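Local atomic coordinates of penicillin-binding protein PbpB (PDB entry 6KGU), a protein that cross-links peptidoglycan from lipid intermediates during mycobacterial cell-wall synthesis, and is inactivated by beta-lactam antibiotics such as aztreonam. Residues Q14-S20 / H185-S191; D198-Y204 / W540-R544; S277-E281 / V434-T438; V304-W308 / K323-V327; E361-P367 / L386-Q392. All blocks are in the same frame, centred on the assembly; numbering follows the deposited sequence.

Contact 1 of 5, residues Q14-S20 / H185-S191; sequences QPAARGS and HKAVHGS. With CO (cobalt (II) ion), chain E.
Ala16 and His189 bring their CA atoms to 4.5 Å, and Gly19 and Gly190 theirs to 4.3 Å, where two extended segments run side by side with end-to-end directions 7° apart. Gly190 N donates to Ala17 O over 2.8 Å. Neither glycine has a side chain to stand in the close passage. A CA-H...O contact from Gly19 CA to Ser191 O adds to it. The imidazole of His189 then takes the place of a backbone acceptor: Ala17 N donates to His189 ND1 at 2.9 Å, with Ala17 N in the plane of the ring. With CG beside the backbone N (chi1 -65°), the ring is turned toward Ala17. Farther out, Ala16 CB rests 3.2 Å from Val188 O, and Gln14 OE1 accepts only weakly from Ala187 N. His185 NE2 binds a cobalt ion. Segment 14-20 belongs to the dimerisation domain, with Arg18 salt-bridged to Glu152 and Asp156 near helix 156-160, while Ser20 leads into pairing with Val193 of strand 192-195.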
# COMPACT_ATOMS: atom_id res chain seq x y z
N GLN A 14 -31.19 24.51 19.10
CA GLN A 14 -29.84 24.87 19.51
C GLN A 14 -28.85 24.08 18.66
O GLN A 14 -28.55 22.92 18.99
CB GLN A 14 -29.63 24.58 21.00
CG GLN A 14 -29.10 25.74 21.81
CD GLN A 14 -28.78 25.34 23.25
OE1 GLN A 14 -28.76 24.15 23.59
NE2 GLN A 14 -28.52 26.33 24.09
N PRO A 15 -28.32 24.64 17.58
CA PRO A 15 -27.58 23.82 16.60
C PRO A 15 -26.22 23.37 17.11
O PRO A 15 -25.47 24.13 17.72
CB PRO A 15 -27.44 24.76 15.39
CG PRO A 15 -27.52 26.14 15.98
CD PRO A 15 -28.48 26.04 17.13
N ALA A 16 -25.89 22.11 16.84
CA ALA A 16 -24.54 21.63 17.11
C ALA A 16 -23.57 22.16 16.06
O ALA A 16 -23.89 22.20 14.86
CB ALA A 16 -24.50 20.11 17.14
N ALA A 17 -22.38 22.55 16.49
CA ALA A 17 -21.33 23.01 15.59
C ALA A 17 -20.49 21.82 15.11
O ALA A 17 -20.02 21.02 15.92
CB ALA A 17 -20.44 24.04 16.28
N ARG A 18 -20.30 21.73 13.80
CA ARG A 18 -19.58 20.60 13.23
C ARG A 18 -18.12 20.59 13.69
O ARG A 18 -17.46 21.62 13.74
CB ARG A 18 -19.65 20.62 11.70
CG ARG A 18 -19.18 19.32 11.06
CD ARG A 18 -19.54 19.27 9.58
NE ARG A 18 -19.14 18.00 8.96
CZ ARG A 18 -19.88 16.90 8.98
NH1 ARG A 18 -21.06 16.90 9.61
NH2 ARG A 18 -19.44 15.80 8.40
N GLY A 19 -17.64 19.40 14.02
CA GLY A 19 -16.24 19.26 14.39
C GLY A 19 -15.32 19.30 13.18
O GLY A 19 -15.73 19.22 12.02
N SER A 20 -14.03 19.43 13.47
CA SER A 20 -13.00 19.54 12.44
C SER A 20 -12.35 18.19 12.17
O SER A 20 -12.44 17.26 12.96
CB SER A 20 -11.93 20.55 12.86
OG SER A 20 -12.47 21.85 12.97
N HIS A 185 -32.42 20.38 26.48
CA HIS A 185 -31.44 19.40 26.03
C HIS A 185 -30.29 20.17 25.41
O HIS A 185 -30.49 20.90 24.44
CB HIS A 185 -32.06 18.43 25.02
CG HIS A 185 -33.09 17.53 25.61
ND1 HIS A 185 -32.78 16.30 26.16
CD2 HIS A 185 -34.43 17.67 25.75
CE1 HIS A 185 -33.88 15.72 26.59
NE2 HIS A 185 -34.90 16.53 26.36
N LYS A 186 -29.11 20.07 26.01
CA LYS A 186 -28.00 20.89 25.54
C LYS A 186 -27.48 20.35 24.21
O LYS A 186 -27.56 19.15 23.93
CB LYS A 186 -26.88 20.92 26.59
CG LYS A 186 -27.35 21.06 28.05
CD LYS A 186 -28.10 22.37 28.31
CE LYS A 186 -28.43 22.54 29.80
NZ LYS A 186 -29.29 21.44 30.34
N ALA A 187 -26.97 21.25 23.39
CA ALA A 187 -26.37 20.83 22.13
C ALA A 187 -25.09 20.06 22.41
O ALA A 187 -24.27 20.48 23.23
CB ALA A 187 -26.08 22.03 21.24
N VAL A 188 -24.94 18.91 21.76
CA VAL A 188 -23.68 18.16 21.76
C VAL A 188 -22.94 18.59 20.50
O VAL A 188 -23.31 18.20 19.39
CB VAL A 188 -23.92 16.65 21.80
CG1 VAL A 188 -22.58 15.87 21.83
CG2 VAL A 188 -24.81 16.28 22.99
N HIS A 189 -21.93 19.45 20.66
CA HIS A 189 -21.16 19.88 19.50
C HIS A 189 -20.34 18.72 18.95
O HIS A 189 -20.04 17.75 19.65
CB HIS A 189 -20.26 21.06 19.87
CG HIS A 189 -21.02 22.30 20.24
ND1 HIS A 189 -21.81 22.98 19.35
CD2 HIS A 189 -21.13 22.96 21.42
CE1 HIS A 189 -22.38 24.01 19.96
NE2 HIS A 189 -21.98 24.02 21.22
N GLY A 190 -20.00 18.82 17.67
CA GLY A 190 -19.25 17.75 17.03
C GLY A 190 -17.84 17.64 17.59
O GLY A 190 -17.19 18.63 17.92
N SER A 191 -17.36 16.41 17.69
CA SER A 191 -15.98 16.22 18.12
C SER A 191 -15.03 16.38 16.94
O SER A 191 -15.43 16.28 15.77
CB SER A 191 -15.80 14.84 18.76
OG SER A 191 -16.61 14.73 19.92
CO CO E . -36.71 16.17 27.19
O HOH W 1 -17.87 21.44 17.01
O HOH W 2 -36.68 14.66 27.47
O HOH W 3 -37.27 17.97 26.87

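Contact 2 of 5, residues D198-Y204 / W540-R544; sequences DNDIQFY and WLMQR
Tyr204 and Trp540 both carry CG anti to the backbone N (chi1 -173° for Tyr204), which sends their rings into the space between two helices and lays them face to face. This is a helix-helix packing joint between the beginning of helix 199-216 and the end of helix 531-544, whose short segments run at 144° with axes 12.1 Å apart. The phenol ring and the indole five-membered ring have centroids 3.8 Å apart and planes only 10° from parallel. Tyr204 CB meanwhile sits over the indole six-membered ring in a CH-pi contact. The opposite indole face is taken by Arg544 CD, so Trp540 is sandwiched. Ile201 packs beside them, with CD1 against Leu541 CD2 at 4.0 Å and CG1 over one face of the Arg544 guanidinium. The salt bridge from Arg544 NH2 to Asp200 OD2 is long, 3.9 Å. Asp198 N-caps the first helix, its OD1 accepting from Ile201 N at 3.2 Å, from above the carboxylate plane.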
# COMPACT_ATOMS: atom_id res chain seq x y z
N ASP A 198 0.13 12.74 8.01
CA ASP A 198 1.03 13.87 8.14
C ASP A 198 0.87 14.68 6.86
O ASP A 198 1.25 14.23 5.78
CB ASP A 198 2.47 13.39 8.34
CG ASP A 198 3.47 14.53 8.46
OD1 ASP A 198 3.39 15.49 7.69
OD2 ASP A 198 4.34 14.44 9.34
N ASN A 199 0.32 15.90 6.99
CA ASN A 199 -0.04 16.69 5.82
C ASN A 199 1.17 17.00 4.95
O ASN A 199 1.04 17.08 3.73
CB ASN A 199 -0.74 17.98 6.24
CG ASN A 199 -2.21 17.76 6.57
OD1 ASN A 199 -2.73 16.64 6.44
ND2 ASN A 199 -2.90 18.81 7.00
N ASP A 200 2.36 17.16 5.55
CA ASP A 200 3.56 17.40 4.75
C ASP A 200 3.90 16.18 3.91
O ASP A 200 4.18 16.29 2.71
CB ASP A 200 4.74 17.77 5.65
CG ASP A 200 4.47 19.02 6.49
OD1 ASP A 200 3.73 19.92 6.03
OD2 ASP A 200 5.03 19.09 7.61
N ILE A 201 3.91 15.00 4.53
CA ILE A 201 4.16 13.78 3.78
C ILE A 201 3.06 13.57 2.74
O ILE A 201 3.33 13.33 1.56
CB ILE A 201 4.31 12.59 4.73
CG1 ILE A 201 5.51 12.84 5.65
CG2 ILE A 201 4.43 11.29 3.93
CD1 ILE A 201 5.70 11.82 6.79
N GLN A 202 1.79 13.73 3.15
CA GLN A 202 0.68 13.54 2.22
C GLN A 202 0.81 14.47 1.02
O GLN A 202 0.64 14.03 -0.12
CB GLN A 202 -0.66 13.78 2.93
CG GLN A 202 -1.87 13.78 1.98
CD GLN A 202 -2.30 12.38 1.61
OE1 GLN A 202 -2.02 11.44 2.35
NE2 GLN A 202 -2.99 12.22 0.47
N PHE A 203 1.13 15.75 1.26
CA PHE A 203 1.20 16.70 0.16
C PHE A 203 2.28 16.29 -0.84
O PHE A 203 2.07 16.34 -2.06
CB PHE A 203 1.47 18.12 0.69
CG PHE A 203 1.48 19.17 -0.39
CD1 PHE A 203 0.33 19.46 -1.11
CD2 PHE A 203 2.64 19.85 -0.69
CE1 PHE A 203 0.33 20.43 -2.10
CE2 PHE A 203 2.65 20.82 -1.69
CZ PHE A 203 1.50 21.11 -2.40
N TYR A 204 3.46 15.90 -0.34
CA TYR A 204 4.54 15.51 -1.24
C TYR A 204 4.17 14.23 -2.00
O TYR A 204 4.34 14.14 -3.22
CB TYR A 204 5.84 15.30 -0.46
CG TYR A 204 7.04 15.05 -1.33
CD1 TYR A 204 7.74 16.10 -1.92
CD2 TYR A 204 7.49 13.76 -1.57
CE1 TYR A 204 8.84 15.88 -2.74
CE2 TYR A 204 8.59 13.52 -2.37
CZ TYR A 204 9.26 14.58 -2.96
OH TYR A 204 10.35 14.32 -3.76
N TRP A 540 13.28 11.23 -0.20
CA TRP A 540 12.84 12.48 0.42
C TRP A 540 12.50 12.27 1.89
O TRP A 540 12.75 13.16 2.72
CB TRP A 540 11.63 13.04 -0.35
CG TRP A 540 11.07 14.29 0.24
CD1 TRP A 540 11.55 15.57 0.08
CD2 TRP A 540 9.89 14.41 1.05
NE1 TRP A 540 10.75 16.46 0.75
CE2 TRP A 540 9.73 15.77 1.36
CE3 TRP A 540 8.97 13.49 1.56
CZ2 TRP A 540 8.69 16.24 2.15
CZ3 TRP A 540 7.92 13.96 2.34
CH2 TRP A 540 7.80 15.31 2.63
N LEU A 541 11.92 11.12 2.24
CA LEU A 541 11.64 10.86 3.65
C LEU A 541 12.92 10.75 4.46
O LEU A 541 12.95 11.15 5.62
CB LEU A 541 10.80 9.58 3.80
CG LEU A 541 9.34 9.64 3.32
CD1 LEU A 541 8.71 8.25 3.24
CD2 LEU A 541 8.52 10.54 4.23
N MET A 542 13.99 10.20 3.86
CA MET A 542 15.24 10.10 4.59
C MET A 542 15.85 11.48 4.80
O MET A 542 16.28 11.83 5.91
CB MET A 542 16.22 9.18 3.87
CG MET A 542 15.72 7.75 3.70
SD MET A 542 15.53 6.86 5.24
CE MET A 542 13.86 7.20 5.75
N GLN A 543 15.88 12.30 3.74
CA GLN A 543 16.52 13.61 3.84
C GLN A 543 15.78 14.50 4.82
O GLN A 543 16.40 15.15 5.68
CB GLN A 543 16.59 14.26 2.45
CG GLN A 543 17.40 13.41 1.44
CD GLN A 543 17.31 13.92 -0.00
OE1 GLN A 543 16.62 14.90 -0.28
NE2 GLN A 543 18.00 13.25 -0.91
N ARG A 544 14.46 14.54 4.74
CA ARG A 544 13.71 15.49 5.54
C ARG A 544 13.83 15.21 7.03
O ARG A 544 13.67 16.14 7.83
CB ARG A 544 12.24 15.50 5.12
CG ARG A 544 11.43 14.41 5.74
CD ARG A 544 9.99 14.37 5.23
NE ARG A 544 9.13 15.38 5.84
CZ ARG A 544 8.43 15.19 6.96
NH1 ARG A 544 8.52 14.05 7.64
NH2 ARG A 544 7.66 16.17 7.42

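Contact 3 of 5, residues S277-E281 / V434-T438; sequences SAVIE and VSAQT
Glu281 OE1 is gripped by two donors from the neighbouring segment, Thr438 OG1 at 2.7 Å and Ser435 N at 2.9 Å. The acceptor sits at the last residue of helix 272-281 and the donors at the N-terminus of helix 436-445, so a carboxylate from the end of one helix meets the start of another, within the transpeptidase domain. The two bonds use different sides of the oxygen: the hydroxyl comes from the anti side, 25° out of the carboxylate plane, the amide from the syn side, 32° out of it, and they arrive from opposite faces. Ser435 N-H points almost straight at the acceptor, with an angle of 172°. Two donors on one oxygen restrict the rotation of the carboxylate, and the positive end of the helix dipole may stabilise its negative charge. Glu281 reaches this spot by bending at chi2, after CG leaves anti to the backbone N. The same helix start is N-capped by Ser435, whose OG accepts from Thr438 N at 3.0 Å. Next to the polar group the packing is apolar: Thr438 turns its methyl CG2 to Ile280 CG2, and Ser277 CB meets Val434 CG1, near Ile400 of helix 390-401. Val434 CB and Thr438 CB both come to 3.3 Å from Glu281 OE1.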
# COMPACT_ATOMS: atom_id res chain seq x y z
N SER A 277 9.05 -15.29 2.95
CA SER A 277 8.89 -15.36 4.40
C SER A 277 8.63 -16.79 4.85
O SER A 277 9.18 -17.24 5.86
CB SER A 277 7.73 -14.45 4.83
OG SER A 277 7.98 -13.10 4.48
N ALA A 278 7.79 -17.51 4.12
CA ALA A 278 7.48 -18.88 4.51
C ALA A 278 8.71 -19.77 4.43
O ALA A 278 9.01 -20.52 5.37
CB ALA A 278 6.34 -19.42 3.65
N VAL A 279 9.44 -19.71 3.31
CA VAL A 279 10.56 -20.62 3.14
C VAL A 279 11.66 -20.34 4.17
O VAL A 279 12.32 -21.27 4.65
CB VAL A 279 11.07 -20.56 1.68
CG1 VAL A 279 12.21 -19.57 1.50
CG2 VAL A 279 11.49 -21.94 1.18
N ILE A 280 11.85 -19.08 4.57
CA ILE A 280 12.84 -18.78 5.61
C ILE A 280 12.31 -19.18 6.99
O ILE A 280 13.03 -19.80 7.79
CB ILE A 280 13.23 -17.29 5.58
CG1 ILE A 280 13.91 -16.92 4.25
CG2 ILE A 280 14.11 -16.93 6.79
CD1 ILE A 280 15.24 -17.63 4.01
N GLU A 281 11.04 -18.83 7.28
CA GLU A 281 10.49 -19.06 8.62
C GLU A 281 10.47 -20.54 8.99
O GLU A 281 10.70 -20.91 10.14
CB GLU A 281 9.08 -18.49 8.73
CG GLU A 281 8.34 -18.84 10.03
CD GLU A 281 8.77 -18.00 11.23
OE1 GLU A 281 9.60 -17.09 11.09
OE2 GLU A 281 8.24 -18.26 12.34
N VAL A 434 5.92 -13.90 11.20
CA VAL A 434 7.18 -14.64 11.22
C VAL A 434 8.00 -14.09 12.38
O VAL A 434 7.67 -13.06 12.96
CB VAL A 434 7.97 -14.49 9.90
CG1 VAL A 434 7.19 -15.08 8.73
CG2 VAL A 434 8.33 -13.02 9.67
N SER A 435 9.09 -14.80 12.71
CA SER A 435 9.93 -14.34 13.81
C SER A 435 10.67 -13.06 13.42
O SER A 435 10.77 -12.69 12.24
CB SER A 435 10.94 -15.41 14.21
OG SER A 435 11.97 -15.57 13.24
N ALA A 436 11.20 -12.37 14.44
CA ALA A 436 12.03 -11.20 14.18
C ALA A 436 13.22 -11.57 13.30
O ALA A 436 13.57 -10.84 12.37
CB ALA A 436 12.50 -10.57 15.48
N GLN A 437 13.82 -12.74 13.56
CA GLN A 437 14.99 -13.19 12.82
C GLN A 437 14.65 -13.42 11.35
O GLN A 437 15.45 -13.09 10.47
CB GLN A 437 15.57 -14.45 13.49
CG GLN A 437 16.57 -15.18 12.61
CD GLN A 437 17.89 -14.42 12.48
OE1 GLN A 437 18.65 -14.65 11.54
NE2 GLN A 437 18.14 -13.50 13.38
N THR A 438 13.50 -14.04 11.10
CA THR A 438 13.04 -14.22 9.73
C THR A 438 12.80 -12.88 9.05
O THR A 438 13.30 -12.63 7.94
CB THR A 438 11.76 -15.06 9.70
OG1 THR A 438 12.05 -16.39 10.13
CG2 THR A 438 11.18 -15.13 8.28

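Contact 4 of 5, residues V304-W308 / K323-V327; sequences VHDAW and KSSNV. With AZR (2-({[(1Z)-1-(2-amino-1,3-thiazol-4-yl)-2-oxo-2-{[(2S,3S)-1-oxo-3-(sulfoamino)butan-2-yl]amino}ethylidene]amino}oxy)-2-methylpropanoic acid), chain B.
The aztreonam pocket is lined here by Ala307, Ser324 and Asn326, and the carboxylate of Asp306 ties the loop after strand 302-305 to the segment carrying the last two. Asp306 OD1 accepts from Val327 N at 2.8 Å, nearly straight at 175°, while OD2 accepts from Ser325 OG at 2.7 Å; both donors come from the syn side, close to the carboxylate plane. His310 NE2 is a further donor to OD2. Ser325 in turn N-caps helix 326-336 through Gly328 N. Ser324 and Asn326 fit the SxN pattern of penicillin-recognising enzymes, beside the probable acyl-ester serine, Ser269. Ser324 OG accepts from the drug's N12 at 2.9 Å and is hydrogen-bonded to Lys272 and Lys475; Asn326 ND2 donates to the drug's amide O10, with OD1 turned to Lys272. Trp308, with CG between the backbone N and the carbonyl carbon (chi1 62°), sends CH2 to 3.3 Å from Lys323 O, and its NE1 bonds Tyr315. A water links Ala307 N to Ser324 O.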
# COMPACT_ATOMS: atom_id res chain seq x y z
N VAL A 304 4.83 -23.02 -16.10
CA VAL A 304 5.28 -21.74 -15.57
C VAL A 304 6.64 -21.44 -16.17
O VAL A 304 7.52 -22.31 -16.19
CB VAL A 304 5.33 -21.73 -14.04
CG1 VAL A 304 5.39 -20.30 -13.54
CG2 VAL A 304 4.11 -22.43 -13.49
N HIS A 305 6.81 -20.21 -16.65
CA HIS A 305 7.99 -19.78 -17.37
C HIS A 305 8.45 -18.47 -16.75
O HIS A 305 7.64 -17.68 -16.27
CB HIS A 305 7.68 -19.62 -18.88
CG HIS A 305 8.89 -19.45 -19.76
ND1 HIS A 305 8.97 -20.00 -21.03
CD2 HIS A 305 10.06 -18.79 -19.57
CE1 HIS A 305 10.14 -19.68 -21.56
NE2 HIS A 305 10.81 -18.94 -20.71
N ASP A 306 9.76 -18.26 -16.72
CA ASP A 306 10.26 -16.99 -16.24
C ASP A 306 10.09 -15.91 -17.32
O ASP A 306 9.86 -16.20 -18.49
CB ASP A 306 11.72 -17.12 -15.81
CG ASP A 306 11.86 -17.72 -14.40
OD1 ASP A 306 10.84 -17.84 -13.69
OD2 ASP A 306 12.99 -18.06 -14.00
N ALA A 307 10.17 -14.65 -16.90
CA ALA A 307 9.94 -13.56 -17.84
C ALA A 307 11.11 -13.32 -18.79
O ALA A 307 11.05 -12.38 -19.60
CB ALA A 307 9.63 -12.27 -17.08
N TRP A 308 12.17 -14.12 -18.70
CA TRP A 308 13.28 -14.06 -19.64
C TRP A 308 13.65 -15.49 -19.96
O TRP A 308 13.45 -16.39 -19.15
CB TRP A 308 14.48 -13.25 -19.09
CG TRP A 308 15.13 -13.81 -17.84
CD1 TRP A 308 16.35 -14.43 -17.75
CD2 TRP A 308 14.61 -13.76 -16.50
NE1 TRP A 308 16.61 -14.79 -16.44
CE2 TRP A 308 15.56 -14.39 -15.66
CE3 TRP A 308 13.43 -13.25 -15.93
CZ2 TRP A 308 15.36 -14.53 -14.27
CZ3 TRP A 308 13.24 -13.39 -14.54
CH2 TRP A 308 14.20 -14.02 -13.73
N LYS A 323 15.83 -11.21 -8.76
CA LYS A 323 15.57 -11.23 -10.21
C LYS A 323 14.13 -11.56 -10.55
O LYS A 323 13.73 -11.40 -11.71
CB LYS A 323 16.50 -12.23 -10.91
CG LYS A 323 17.98 -11.81 -10.90
CD LYS A 323 18.83 -12.54 -11.92
CE LYS A 323 20.31 -12.19 -11.77
NZ LYS A 323 20.60 -10.74 -12.05
N SER A 324 13.35 -12.00 -9.56
CA SER A 324 11.93 -12.34 -9.72
C SER A 324 11.75 -13.53 -10.68
O SER A 324 11.06 -13.45 -11.69
CB SER A 324 11.12 -11.13 -10.17
OG SER A 324 9.76 -11.22 -9.72
N SER A 325 12.40 -14.64 -10.33
CA SER A 325 12.19 -15.91 -11.03
C SER A 325 10.90 -16.54 -10.51
O SER A 325 10.81 -16.89 -9.33
CB SER A 325 13.38 -16.84 -10.84
OG SER A 325 13.08 -18.15 -11.33
N ASN A 326 9.88 -16.62 -11.37
CA ASN A 326 8.66 -17.36 -11.03
C ASN A 326 8.97 -18.83 -10.79
O ASN A 326 8.44 -19.44 -9.85
CB ASN A 326 7.61 -17.25 -12.15
CG ASN A 326 7.01 -15.85 -12.29
OD1 ASN A 326 7.17 -14.98 -11.44
ND2 ASN A 326 6.29 -15.65 -13.39
N VAL A 327 9.81 -19.42 -11.65
CA VAL A 327 10.17 -20.83 -11.49
C VAL A 327 10.88 -21.06 -10.16
O VAL A 327 10.56 -22.00 -9.42
CB VAL A 327 11.02 -21.29 -12.68
CG1 VAL A 327 11.60 -22.69 -12.42
CG2 VAL A 327 10.19 -21.27 -13.99
C7 AZR B . 8.38 -10.89 -14.22
S8 AZR B . 0.34 -12.68 -12.20
O9 AZR B . 5.42 -9.66 -11.08
O10 AZR B . 5.20 -13.42 -13.91
O11 AZR B . 4.75 -11.46 -16.33
N12 AZR B . 8.44 -9.87 -11.97
N13 AZR B . 5.28 -11.21 -13.37
N14 AZR B . 3.42 -11.59 -15.84
N15 AZR B . 0.95 -11.71 -14.52
N16 AZR B . -1.33 -11.53 -13.96
S17 AZR B . 9.02 -8.38 -11.90
C18 AZR B . 7.57 -10.30 -13.08
C19 AZR B . 6.48 -11.25 -12.55
C20 AZR B . 6.06 -10.67 -11.18
C21 AZR B . 4.70 -12.29 -13.93
C22 AZR B . 3.43 -12.01 -14.63
C23 AZR B . 4.81 -10.95 -17.65
C24 AZR B . 2.12 -12.17 -13.94
C25 AZR B . 1.99 -12.72 -12.71
C26 AZR B . -0.07 -11.91 -13.71
C27 AZR B . 4.38 -9.49 -17.56
C28 AZR B . 6.22 -11.07 -18.20
C29 AZR B . 3.85 -11.75 -18.51
O30 AZR B . 3.42 -12.84 -18.20
O31 AZR B . 3.56 -11.16 -19.63
O32 AZR B . 10.01 -8.24 -12.89
O33 AZR B . 9.78 -8.28 -10.54
O34 AZR B . 7.92 -7.49 -11.81
O HOH W 4 10.00 -14.58 -14.04

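Contact 5 of 5, residues E361-P367 / L386-Q392; sequences ESAGLVP and LSMTLLQ
Ser387 pairs with Leu365 in a single antiparallel bridge, a hydrogen-bonded pair, with Leu386 beside it. Ser387 N donates to Leu365 O at 2.9 Å in the carbonyl plane, and Leu365 N returns a bond to Ser387 O at 3.0 Å, coming from above that carbonyl's plane. Alongside the bridge, Ser387 OG lies 3.5 Å from Leu365 CB, while Leu386 CB approaches Leu365 O to 3.3 Å. Leu386 CD1 also packs on Val366 CG2, both side chains backed by Leu345 of helix 338-347. Beyond the bridge the chain turns at Gly364, whose positive phi and close pass by Ser387 O fit a residue without a side chain; Ser362 OG accepts from Gly364 N, an ST turn. In segment 386-392, Thr389 and Gln392 form a capping box at the start of helix 390-401: Thr389 OG1 accepts from Gln392 N, and Gln392 OE1 from Thr389 N. The extended Gln392 chain gives its amide a second use, since NE2 donates to Ala363 O at 3.0 Å, from above the carbonyl plane, as well as to Gln352 O. One water joins Glu361 OE2, Ser362 O and Thr389 OG1, the hydroxyl donating to it at 2.7 Å.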
# COMPACT_ATOMS: atom_id res chain seq x y z
N GLU A 361 -13.81 0.07 2.01
CA GLU A 361 -12.64 -0.80 1.94
C GLU A 361 -13.02 -2.17 1.38
O GLU A 361 -13.96 -2.80 1.87
CB GLU A 361 -11.99 -0.97 3.32
CG GLU A 361 -10.70 -1.84 3.20
CD GLU A 361 -10.06 -2.23 4.53
OE1 GLU A 361 -10.70 -2.10 5.59
OE2 GLU A 361 -8.90 -2.70 4.49
N SER A 362 -12.28 -2.63 0.37
CA SER A 362 -12.49 -3.98 -0.14
C SER A 362 -11.68 -4.99 0.68
O SER A 362 -10.64 -4.67 1.24
CB SER A 362 -12.09 -4.07 -1.62
OG SER A 362 -12.03 -5.41 -2.05
N ALA A 363 -12.19 -6.21 0.75
CA ALA A 363 -11.49 -7.29 1.42
C ALA A 363 -10.50 -8.00 0.51
O ALA A 363 -9.71 -8.83 1.00
CB ALA A 363 -12.49 -8.34 1.96
N GLY A 364 -10.54 -7.72 -0.78
CA GLY A 364 -9.75 -8.49 -1.71
C GLY A 364 -10.35 -9.89 -1.84
O GLY A 364 -11.47 -10.14 -1.43
N LEU A 365 -9.56 -10.80 -2.41
CA LEU A 365 -10.05 -12.15 -2.64
C LEU A 365 -8.89 -13.13 -2.60
O LEU A 365 -7.91 -12.96 -3.33
CB LEU A 365 -10.75 -12.25 -3.99
CG LEU A 365 -11.73 -13.44 -4.02
CD1 LEU A 365 -12.64 -13.38 -2.78
CD2 LEU A 365 -12.54 -13.42 -5.31
N VAL A 366 -9.03 -14.16 -1.76
CA VAL A 366 -8.07 -15.25 -1.65
C VAL A 366 -8.85 -16.56 -1.63
O VAL A 366 -9.58 -16.83 -0.67
CB VAL A 366 -7.20 -15.14 -0.39
CG1 VAL A 366 -6.24 -16.33 -0.33
CG2 VAL A 366 -6.45 -13.81 -0.32
N PRO A 367 -8.70 -17.43 -2.63
CA PRO A 367 -9.42 -18.73 -2.61
C PRO A 367 -9.01 -19.57 -1.42
O PRO A 367 -7.82 -19.87 -1.23
CB PRO A 367 -9.01 -19.38 -3.93
CG PRO A 367 -7.75 -18.71 -4.32
CD PRO A 367 -7.82 -17.30 -3.79
N LEU A 386 -5.37 -14.30 -7.06
CA LEU A 386 -5.88 -13.66 -5.87
C LEU A 386 -5.83 -12.16 -6.13
O LEU A 386 -5.20 -11.71 -7.09
CB LEU A 386 -5.07 -14.03 -4.62
CG LEU A 386 -3.71 -13.37 -4.39
CD1 LEU A 386 -3.14 -13.78 -3.04
CD2 LEU A 386 -2.72 -13.74 -5.50
N SER A 387 -6.50 -11.40 -5.27
CA SER A 387 -6.47 -9.96 -5.42
C SER A 387 -6.34 -9.32 -4.05
O SER A 387 -6.75 -9.90 -3.04
CB SER A 387 -7.73 -9.44 -6.14
OG SER A 387 -8.85 -9.58 -5.29
N MET A 388 -5.76 -8.12 -4.02
CA MET A 388 -5.56 -7.39 -2.79
C MET A 388 -5.62 -5.90 -3.10
O MET A 388 -5.37 -5.49 -4.23
CB MET A 388 -4.21 -7.71 -2.14
CG MET A 388 -3.00 -7.26 -2.99
SD MET A 388 -1.39 -7.79 -2.34
CE MET A 388 -1.56 -9.58 -2.46
N THR A 389 -5.91 -5.11 -2.08
CA THR A 389 -5.81 -3.67 -2.18
C THR A 389 -4.37 -3.21 -1.99
O THR A 389 -3.51 -3.93 -1.48
CB THR A 389 -6.72 -3.00 -1.16
OG1 THR A 389 -6.24 -3.30 0.15
CG2 THR A 389 -8.15 -3.53 -1.29
N LEU A 390 -4.12 -1.97 -2.42
CA LEU A 390 -2.84 -1.33 -2.14
C LEU A 390 -2.54 -1.31 -0.65
O LEU A 390 -1.39 -1.52 -0.23
CB LEU A 390 -2.84 0.10 -2.70
CG LEU A 390 -1.46 0.78 -2.67
CD1 LEU A 390 -0.43 -0.12 -3.33
CD2 LEU A 390 -1.48 2.17 -3.36
N LEU A 391 -3.56 -1.04 0.18
CA LEU A 391 -3.33 -0.98 1.62
C LEU A 391 -2.93 -2.35 2.17
O LEU A 391 -2.02 -2.46 3.00
CB LEU A 391 -4.57 -0.44 2.34
CG LEU A 391 -4.44 -0.34 3.86
CD1 LEU A 391 -3.32 0.63 4.26
CD2 LEU A 391 -5.78 0.08 4.48
N GLN A 392 -3.65 -3.40 1.75
CA GLN A 392 -3.28 -4.76 2.14
C GLN A 392 -1.85 -5.09 1.71
O GLN A 392 -1.07 -5.67 2.47
CB GLN A 392 -4.25 -5.77 1.51
CG GLN A 392 -5.62 -5.81 2.17
CD GLN A 392 -6.55 -6.76 1.47
OE1 GLN A 392 -6.51 -6.88 0.24
NE2 GLN A 392 -7.41 -7.44 2.23
O HOH W 5 -8.09 -3.51 2.16

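In the fold
Contact 1 is the surface one, its centre about 36 Å from the chain's centre, and mixes one backbone bond with side-chain acceptors that take backbone N-H groups; the other four are partly buried. Contact 5, about 11 Å from the chain's centre, works through backbone pairing, but adds a helix cap. Contact 2 relies on stacked rings and apolar side chains, with one long salt bridge, whereas contacts 3 and 4 each turn on one carboxylate that binds a helix start. Contacts 3, 4 and 5 lie in the transpeptidase domain, their centres 23 to 24 Å apart, and helix 390-401 of contact 5 also packs against contact 3. Contact 4 alone touches the drug.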